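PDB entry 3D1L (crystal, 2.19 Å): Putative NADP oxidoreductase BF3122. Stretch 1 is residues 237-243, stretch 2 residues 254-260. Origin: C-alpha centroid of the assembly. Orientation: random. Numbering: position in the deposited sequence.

Stretch 1, residues 237-243: VIGNHLR
Stretch 2 (254-260) LYELLSR

Both stretches are helical throughout, each a segment of a longer helix, with phi near -60° and psi near -45°. Regular i to i+4 bonds hold them, such as L242 N to I238 O at 2.9 Å and S259 N to Y255 O at 2.9 Å. The helices run nearly antiparallel, their N-to-C directions 155° apart, and their axes approach to 10.4 Å. Register is set by L242 and Y255, whose CA atoms lie 7.3 Å apart. The interface is modest, burying 278 Å² summed over both sides.

The rule of this contact is one large aromatic, Y255, met by I238 and, a turn later, by H241 and L242. Y255, with CA-to-CB directed toward the other helix, takes chi1 t (-178°) and chi2 102°. H241, whose CA-to-CB bond is also directed toward the other helix, has chi1 m and chi2 171°, which brings its ring edge to the tyrosine hydroxyl: H241 ND1 and Y255 OH form a 2.6 Å hydrogen bond, angle 155°, in which either could be the donor. The H241 and Y255 ring planes stand at 88°, their centroids 5.5 Å apart. This short link pairs the polar atoms of two buried residues.

Two apolar side chains pack against the CD2 and CE2 side of the tyrosine ring. I238 (m, t) sets CG2 at the ring edge, 3.9 Å from Y255 CE2. L242 (m, t) leaves its backbone sideways, but its end comes nearer, putting CD2 3.6 Å from Y255 CD2 and 3.9 Å from E256 CB. Further along, I238 CD1 reaches S259 CB at 4.5 Å, a looser contact.

Other polar side chains of stretch 2 bond within their own helix. S259, chi1 m, donates a hydrogen bond from OG to Y255 O at 2.9 Å, returning its hydroxyl to its own helix. E256 (t, t, chi3 19°) and R260 (t, t, m, chi4 -173°) form a salt bridge, in which R260 NH2 donates to E256 OE2 at 2.8 Å. G239, N240 and R243 make no contact with stretch 2.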

# COMPACT_ATOMS: atom_id res chain seq x y z
N VAL B 237 -16.66 -0.76 -17.60
CA VAL B 237 -16.16 -1.02 -16.27
C VAL B 237 -16.17 0.25 -15.42
O VAL B 237 -16.54 0.21 -14.25
CB VAL B 237 -14.78 -1.72 -16.28
CG1 VAL B 237 -14.85 -3.01 -17.09
CG2 VAL B 237 -13.74 -0.83 -16.84
N ILE B 238 -15.85 1.39 -16.04
CA ILE B 238 -15.84 2.69 -15.35
C ILE B 238 -17.25 3.10 -14.91
O ILE B 238 -17.45 3.58 -13.80
CB ILE B 238 -15.08 3.79 -16.15
CG1 ILE B 238 -13.58 3.47 -16.17
CG2 ILE B 238 -15.29 5.16 -15.53
CD1 ILE B 238 -12.77 4.25 -17.16
N GLY B 239 -18.22 2.89 -15.78
CA GLY B 239 -19.62 3.10 -15.44
C GLY B 239 -20.05 2.23 -14.28
O GLY B 239 -20.58 2.74 -13.28
N ASN B 240 -19.82 0.91 -14.41
CA ASN B 240 -20.07 -0.05 -13.33
C ASN B 240 -19.41 0.38 -12.01
O ASN B 240 -20.04 0.35 -10.95
CB ASN B 240 -19.60 -1.45 -13.75
CG ASN B 240 -20.50 -2.06 -14.85
OD1 ASN B 240 -21.63 -1.61 -15.08
ND2 ASN B 240 -19.99 -3.10 -15.52
N HIS B 241 -18.15 0.80 -12.07
CA HIS B 241 -17.45 1.24 -10.87
C HIS B 241 -18.04 2.51 -10.24
O HIS B 241 -18.15 2.61 -9.03
CB HIS B 241 -15.95 1.37 -11.14
CG HIS B 241 -15.26 0.04 -11.23
ND1 HIS B 241 -13.95 -0.10 -11.62
CD2 HIS B 241 -15.72 -1.22 -10.98
CE1 HIS B 241 -13.62 -1.38 -11.61
NE2 HIS B 241 -14.68 -2.08 -11.23
N LEU B 242 -18.42 3.47 -11.07
CA LEU B 242 -19.05 4.68 -10.56
C LEU B 242 -20.40 4.34 -9.92
O LEU B 242 -20.76 4.88 -8.87
CB LEU B 242 -19.19 5.72 -11.68
CG LEU B 242 -17.85 6.27 -12.20
CD1 LEU B 242 -18.04 7.04 -13.52
CD2 LEU B 242 -17.15 7.14 -11.16
N ARG B 243 -21.12 3.41 -10.56
CA ARG B 243 -22.38 2.89 -10.05
C ARG B 243 -22.21 2.31 -8.64
O ARG B 243 -23.00 2.61 -7.75
CB ARG B 243 -22.94 1.85 -11.04
CG ARG B 243 -24.45 1.66 -11.02
CD ARG B 243 -24.99 1.19 -12.39
NE ARG B 243 -24.76 2.20 -13.43
CZ ARG B 243 -24.17 1.97 -14.62
NH1 ARG B 243 -23.78 0.75 -14.96
NH2 ARG B 243 -24.00 2.98 -15.47
N LEU B 254 -13.75 11.21 -6.97
CA LEU B 254 -12.31 10.92 -6.99
C LEU B 254 -11.98 9.87 -8.04
O LEU B 254 -11.04 10.03 -8.85
CB LEU B 254 -11.80 10.44 -5.62
CG LEU B 254 -11.51 11.52 -4.58
CD1 LEU B 254 -11.08 10.88 -3.27
CD2 LEU B 254 -10.44 12.54 -5.11
N TYR B 255 -12.76 8.78 -8.03
CA TYR B 255 -12.58 7.70 -9.01
C TYR B 255 -12.64 8.28 -10.43
O TYR B 255 -11.80 7.96 -11.28
CB TYR B 255 -13.63 6.60 -8.81
CG TYR B 255 -13.47 5.43 -9.76
CD1 TYR B 255 -12.88 4.24 -9.33
CD2 TYR B 255 -13.90 5.52 -11.10
CE1 TYR B 255 -12.72 3.15 -10.20
CE2 TYR B 255 -13.74 4.43 -11.98
CZ TYR B 255 -13.14 3.26 -11.52
OH TYR B 255 -12.97 2.20 -12.38
N GLU B 256 -13.62 9.14 -10.68
CA GLU B 256 -13.85 9.68 -12.02
C GLU B 256 -12.71 10.57 -12.50
O GLU B 256 -12.23 10.42 -13.62
CB GLU B 256 -15.19 10.42 -12.05
CG GLU B 256 -15.32 11.41 -13.19
CD GLU B 256 -16.74 11.81 -13.44
OE1 GLU B 256 -17.59 11.63 -12.53
OE2 GLU B 256 -17.01 12.29 -14.55
N LEU B 257 -12.26 11.47 -11.63
CA LEU B 257 -11.17 12.40 -11.94
C LEU B 257 -9.80 11.71 -12.02
O LEU B 257 -8.98 12.03 -12.87
CB LEU B 257 -11.16 13.55 -10.93
CG LEU B 257 -12.37 14.49 -10.91
CD1 LEU B 257 -12.23 15.40 -9.72
CD2 LEU B 257 -12.52 15.31 -12.20
N LEU B 258 -9.56 10.74 -11.15
CA LEU B 258 -8.34 9.92 -11.24
C LEU B 258 -8.31 9.12 -12.55
O LEU B 258 -7.27 9.03 -13.21
CB LEU B 258 -8.20 8.99 -10.01
CG LEU B 258 -7.85 9.70 -8.69
CD1 LEU B 258 -8.20 8.88 -7.42
CD2 LEU B 258 -6.37 10.13 -8.63
N SER B 259 -9.45 8.57 -12.94
CA SER B 259 -9.56 7.83 -14.20
C SER B 259 -9.34 8.81 -15.36
O SER B 259 -8.53 8.56 -16.24
CB SER B 259 -10.93 7.16 -14.32
OG SER B 259 -11.06 6.10 -13.38
N ARG B 260 -10.04 9.94 -15.32
CA ARG B 260 -9.89 11.00 -16.31
C ARG B 260 -8.42 11.35 -16.43
O ARG B 260 -7.91 11.52 -17.53
CB ARG B 260 -10.68 12.24 -15.86
CG ARG B 260 -10.92 13.29 -16.92
CD ARG B 260 -11.78 14.46 -16.41
NE ARG B 260 -13.14 14.05 -16.03
CZ ARG B 260 -14.11 14.89 -15.68
NH1 ARG B 260 -13.89 16.21 -15.65
NH2 ARG B 260 -15.31 14.41 -15.35